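PaaX domain-containing protein, C-domain protein (Mycobacterium tuberculosis, PDB 3KFW) is of unknown function but, as a PaaX-family protein with a helix-turn-helix-type region, probably acts as a DNA-binding transcriptional repressor. Local coordinates at residues 163-175 with 185-197. Numbering follows the deposited sequence.
Sequences GWTEAGHRLLGDM and FVVAAAMVRHLLT
The indole of W164 carries the imidazole of H194 on one face: the five-membered ring and the imidazole stack face to face, centroids 3.8 Å apart and planes at 18°, with NE2 over the indole. W210 also stacks on W164. At the indole edge, T197 OG1 lies in the ring plane and accepts a 2.8 Å hydrogen bond from W164 NE1; the same hydroxyl donates to H194 O, 3.0 Å away, linking the indole to the backbone carbonyl of H194. The histidine turns its own edge to the opposing backbone. H194 holds CG anti to the backbone N (chi1 -161°), which carries its ring to the other helix, where H194 NE2 donates to W164 O at 3.0 Å, nearly straight (165°), in the imidazole plane and on a carbonyl lone pair. The same side chain is a knob in the hole formed by W164, A167, G168 and L171.

Farther along the antiparallel helices the contact becomes apolar. The branches of L171 divide, CD2 meeting A190 CB at 3.5 Å while CD1 lies against H194 CB. M191, like M175 a selenomethionine, is extended beyond CG and brings its methyl CE to the side chains of L171, L172 and M175. V187 packs CG1 against M175 CB at 3.9 Å. Helix 212-234 adds L215 and A218 against M191, so this antiparallel hairpin within the PaaX-like C-terminal region also packs on a third helix. Chemically, the stack and the bond to W164 O together fix the rotation of the imidazole, and the geometry is consistent with a proton on H194 NE2.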
loop_
_atom_site.group_PDB
_atom_site.type_symbol
_atom_site.label_atom_id
_atom_site.label_comp_id
_atom_site.label_asym_id
_atom_site.label_seq_id
_atom_site.Cartn_x
_atom_site.Cartn_y
_atom_site.Cartn_z
ATOM N N GLY A 163 2.908 21.323 -14.618
ATOM C CA GLY A 163 3.873 21.967 -13.703
ATOM C C GLY A 163 5.293 21.929 -14.220
ATOM O O GLY A 163 6.106 22.815 -13.902
ATOM N N TRP A 164 5.616 20.901 -14.998
ATOM C CA TRP A 164 6.970 20.751 -15.486
ATOM C C TRP A 164 7.177 21.652 -16.698
ATOM O O TRP A 164 8.273 22.151 -16.906
ATOM C CB TRP A 164 7.224 19.323 -15.919
ATOM C CG TRP A 164 8.691 18.975 -16.197
ATOM C CD1 TRP A 164 9.589 18.321 -15.331
ATOM C CD2 TRP A 164 9.406 19.176 -17.440
ATOM N NE1 TRP A 164 10.820 18.164 -15.979
ATOM C CE2 TRP A 164 10.729 18.677 -17.261
ATOM C CE3 TRP A 164 9.071 19.764 -18.662
ATOM C CZ2 TRP A 164 11.679 18.731 -18.263
ATOM C CZ3 TRP A 164 10.044 19.821 -19.682
ATOM C CH2 TRP A 164 11.330 19.303 -19.469
ATOM N N THR A 165 6.111 21.778 -17.491
ATOM C CA THR A 165 5.921 22.728 -18.586
ATOM C C THR A 165 6.029 24.165 -18.072
ATOM O O THR A 165 6.863 24.921 -18.582
ATOM C CB THR A 165 4.496 22.499 -19.227
ATOM O OG1 THR A 165 4.478 21.222 -19.882
ATOM C CG2 THR A 165 4.061 23.638 -20.200
ATOM N N GLU A 166 5.215 24.540 -17.070
ATOM C CA GLU A 166 5.307 25.880 -16.465
ATOM C C GLU A 166 6.726 26.211 -15.946
ATOM O O GLU A 166 7.224 27.326 -16.156
ATOM C CB GLU A 166 4.262 26.088 -15.355
ATOM C CG GLU A 166 4.201 27.544 -14.779
ATOM C CD GLU A 166 2.773 27.973 -14.281
ATOM O OE1 GLU A 166 2.034 28.690 -15.038
ATOM O OE2 GLU A 166 2.382 27.580 -13.141
ATOM N N ALA A 167 7.385 25.239 -15.315
ATOM C CA ALA A 167 8.744 25.455 -14.753
ATOM C C ALA A 167 9.752 25.616 -15.836
ATOM O O ALA A 167 10.720 26.357 -15.649
ATOM C CB ALA A 167 9.188 24.339 -13.792
ATOM N N GLY A 168 9.511 24.950 -16.971
ATOM C CA GLY A 168 10.455 24.978 -18.084
ATOM C C GLY A 168 10.436 26.337 -18.790
ATOM O O GLY A 168 11.473 26.944 -19.007
ATOM N N HIS A 169 9.248 26.789 -19.168
ATOM C CA HIS A 169 9.028 28.135 -19.678
ATOM C C HIS A 169 9.600 29.190 -18.743
ATOM O O HIS A 169 10.213 30.108 -19.228
ATOM C CB HIS A 169 7.519 28.370 -19.992
ATOM C CG HIS A 169 7.076 27.624 -21.204
ATOM N ND1 HIS A 169 7.746 27.716 -22.419
ATOM C CD2 HIS A 169 6.063 26.748 -21.400
ATOM C CE1 HIS A 169 7.164 26.925 -23.303
ATOM N NE2 HIS A 169 6.147 26.321 -22.706
ATOM N N ARG A 170 9.430 29.069 -17.428
ATOM C CA ARG A 170 10.017 30.083 -16.534
ATOM C C ARG A 170 11.568 30.157 -16.678
ATOM O O ARG A 170 12.136 31.247 -16.652
ATOM C CB ARG A 170 9.654 29.827 -15.079
ATOM C CG ARG A 170 8.906 31.010 -14.395
ATOM C CD ARG A 170 8.184 30.574 -13.066
ATOM N NE ARG A 170 9.020 29.624 -12.294
ATOM C CZ ARG A 170 8.617 28.438 -11.805
ATOM N NH1 ARG A 170 7.351 28.004 -11.957
ATOM N NH2 ARG A 170 9.495 27.687 -11.137
ATOM N N LEU A 171 12.224 28.996 -16.838
ATOM C CA LEU A 171 13.661 28.910 -17.097
ATOM C C LEU A 171 14.103 29.484 -18.456
ATOM O O LEU A 171 15.186 30.063 -18.534
ATOM C CB LEU A 171 14.135 27.461 -16.964
ATOM C CG LEU A 171 14.132 26.913 -15.541
ATOM C CD1 LEU A 171 14.296 25.426 -15.555
ATOM C CD2 LEU A 171 15.165 27.563 -14.648
ATOM N N LEU A 172 13.285 29.303 -19.507
ATOM C CA LEU A 172 13.496 29.963 -20.815
ATOM C C LEU A 172 13.467 31.507 -20.656
ATOM O O LEU A 172 14.411 32.180 -21.070
ATOM C CB LEU A 172 12.508 29.443 -21.914
ATOM C CG LEU A 172 12.756 27.961 -22.358
ATOM C CD1 LEU A 172 11.556 27.186 -22.993
ATOM C CD2 LEU A 172 14.067 27.717 -23.208
ATOM N N GLY A 173 12.402 32.043 -20.029
ATOM C CA GLY A 173 12.321 33.463 -19.588
ATOM C C GLY A 173 13.515 33.950 -18.748
ATOM O O GLY A 173 14.005 35.075 -18.950
ATOM N N ASP A 174 14.013 33.103 -17.834
ATOM C CA ASP A 174 15.182 33.419 -17.013
ATOM C C ASP A 174 16.455 33.601 -17.872
ATOM O O ASP A 174 17.217 34.564 -17.649
ATOM C CB ASP A 174 15.438 32.320 -15.965
ATOM C CG ASP A 174 14.469 32.365 -14.753
ATOM O OD1 ASP A 174 13.667 33.331 -14.607
ATOM O OD2 ASP A 174 14.522 31.408 -13.921
HETATM N N MSE A 175 16.692 32.672 -18.816
HETATM C CA MSE A 175 17.764 32.801 -19.807
HETATM C C MSE A 175 17.610 34.071 -20.673
HETATM O O MSE A 175 18.517 34.913 -20.712
HETATM C CB MSE A 175 17.861 31.547 -20.685
HETATM C CG MSE A 175 19.165 31.439 -21.582
HETATM SE SE MSE A 175 20.785 31.343 -20.473
HETATM C CE MSE A 175 21.158 29.412 -20.525
ATOM N N PHE A 185 25.182 31.176 -16.786
ATOM C CA PHE A 185 25.707 29.968 -16.192
ATOM C C PHE A 185 24.699 29.402 -15.171
ATOM O O PHE A 185 24.300 28.237 -15.269
ATOM C CB PHE A 185 27.073 30.242 -15.553
ATOM C CG PHE A 185 27.571 29.121 -14.728
ATOM C CD1 PHE A 185 28.562 28.282 -15.210
ATOM C CD2 PHE A 185 27.034 28.882 -13.464
ATOM C CE1 PHE A 185 29.036 27.219 -14.453
ATOM C CE2 PHE A 185 27.476 27.817 -12.696
ATOM C CZ PHE A 185 28.507 26.981 -13.204
ATOM N N VAL A 186 24.276 30.222 -14.206
ATOM C CA VAL A 186 23.321 29.764 -13.179
ATOM C C VAL A 186 22.012 29.246 -13.786
ATOM O O VAL A 186 21.466 28.227 -13.338
ATOM C CB VAL A 186 23.023 30.872 -12.119
ATOM C CG1 VAL A 186 21.917 30.430 -11.167
ATOM C CG2 VAL A 186 24.314 31.260 -11.373
ATOM N N VAL A 187 21.503 29.934 -14.797
ATOM C CA VAL A 187 20.313 29.439 -15.483
ATOM C C VAL A 187 20.523 28.092 -16.214
ATOM O O VAL A 187 19.678 27.199 -16.136
ATOM C CB VAL A 187 19.781 30.459 -16.469
ATOM C CG1 VAL A 187 18.695 29.830 -17.239
ATOM C CG2 VAL A 187 19.281 31.704 -15.708
ATOM N N ALA A 188 21.640 27.936 -16.907
ATOM C CA ALA A 188 21.985 26.643 -17.493
ATOM C C ALA A 188 22.043 25.469 -16.495
ATOM O O ALA A 188 21.486 24.391 -16.791
ATOM C CB ALA A 188 23.302 26.753 -18.220
ATOM N N ALA A 189 22.746 25.635 -15.361
ATOM C CA ALA A 189 22.724 24.620 -14.301
ATOM C C ALA A 189 21.270 24.351 -13.840
ATOM O O ALA A 189 20.918 23.208 -13.552
ATOM C CB ALA A 189 23.644 24.996 -13.096
ATOM N N ALA A 190 20.404 25.354 -13.804
ATOM C CA ALA A 190 18.984 25.053 -13.461
ATOM C C ALA A 190 18.327 24.169 -14.519
ATOM O O ALA A 190 17.521 23.266 -14.190
ATOM C CB ALA A 190 18.154 26.334 -13.231
HETATM N N MSE A 191 18.659 24.435 -15.785
HETATM C CA MSE A 191 18.042 23.744 -16.913
HETATM C C MSE A 191 18.494 22.313 -16.985
HETATM O O MSE A 191 17.716 21.435 -17.373
HETATM C CB MSE A 191 18.390 24.414 -18.240
HETATM C CG MSE A 191 17.504 25.584 -18.586
HETATM SE SE MSE A 191 18.164 26.492 -20.208
HETATM C CE MSE A 191 16.609 27.635 -20.284
ATOM N N VAL A 192 19.763 22.088 -16.660
ATOM C CA VAL A 192 20.290 20.758 -16.614
ATOM C C VAL A 192 19.546 20.013 -15.535
ATOM O O VAL A 192 19.128 18.886 -15.778
ATOM C CB VAL A 192 21.818 20.723 -16.376
ATOM C CG1 VAL A 192 22.291 19.334 -15.905
ATOM C CG2 VAL A 192 22.512 21.078 -17.643
ATOM N N ARG A 193 19.388 20.622 -14.355
ATOM C CA ARG A 193 18.641 19.969 -13.239
ATOM C C ARG A 193 17.180 19.712 -13.618
ATOM O O ARG A 193 16.589 18.734 -13.204
ATOM C CB ARG A 193 18.732 20.762 -11.918
ATOM C CG ARG A 193 20.117 20.629 -11.265
ATOM C CD ARG A 193 20.188 21.327 -9.901
ATOM N NE ARG A 193 20.665 22.721 -10.000
ATOM C CZ ARG A 193 19.877 23.794 -9.861
ATOM N NH1 ARG A 193 18.584 23.623 -9.618
ATOM N NH2 ARG A 193 20.391 25.029 -9.963
ATOM N N HIS A 194 16.618 20.584 -14.434
ATOM C CA HIS A 194 15.282 20.373 -14.872
ATOM C C HIS A 194 15.165 19.235 -15.906
ATOM O O HIS A 194 14.244 18.411 -15.819
ATOM C CB HIS A 194 14.674 21.665 -15.392
ATOM C CG HIS A 194 13.186 21.638 -15.434
ATOM N ND1 HIS A 194 12.426 21.203 -14.369
ATOM C CD2 HIS A 194 12.312 21.982 -16.405
ATOM C CE1 HIS A 194 11.144 21.316 -14.668
ATOM N NE2 HIS A 194 11.049 21.791 -15.896
ATOM N N LEU A 195 16.060 19.177 -16.868
ATOM C CA LEU A 195 16.031 18.068 -17.828
ATOM C C LEU A 195 16.206 16.673 -17.191
ATOM O O LEU A 195 15.635 15.679 -17.676
ATOM C CB LEU A 195 17.060 18.285 -18.920
ATOM C CG LEU A 195 16.761 19.531 -19.762
ATOM C CD1 LEU A 195 17.973 20.017 -20.549
ATOM C CD2 LEU A 195 15.584 19.277 -20.693
ATOM N N LEU A 196 16.963 16.617 -16.091
ATOM C CA LEU A 196 17.275 15.376 -15.397
ATOM C C LEU A 196 16.005 14.667 -15.014
ATOM O O LEU A 196 16.002 13.420 -14.919
ATOM C CB LEU A 196 18.113 15.634 -14.133
ATOM C CG LEU A 196 19.648 15.779 -14.279
ATOM C CD1 LEU A 196 20.247 15.923 -12.876
ATOM C CD2 LEU A 196 20.293 14.612 -15.007
ATOM N N THR A 197 14.953 15.469 -14.783
ATOM C CA THR A 197 13.641 14.977 -14.406
ATOM C C THR A 197 12.699 14.827 -15.587
ATOM O O THR A 197 11.526 14.523 -15.380
ATOM C CB THR A 197 12.910 15.880 -13.332
ATOM O OG1 THR A 197 12.352 17.022 -13.954
ATOM C CG2 THR A 197 13.842 16.318 -12.147
#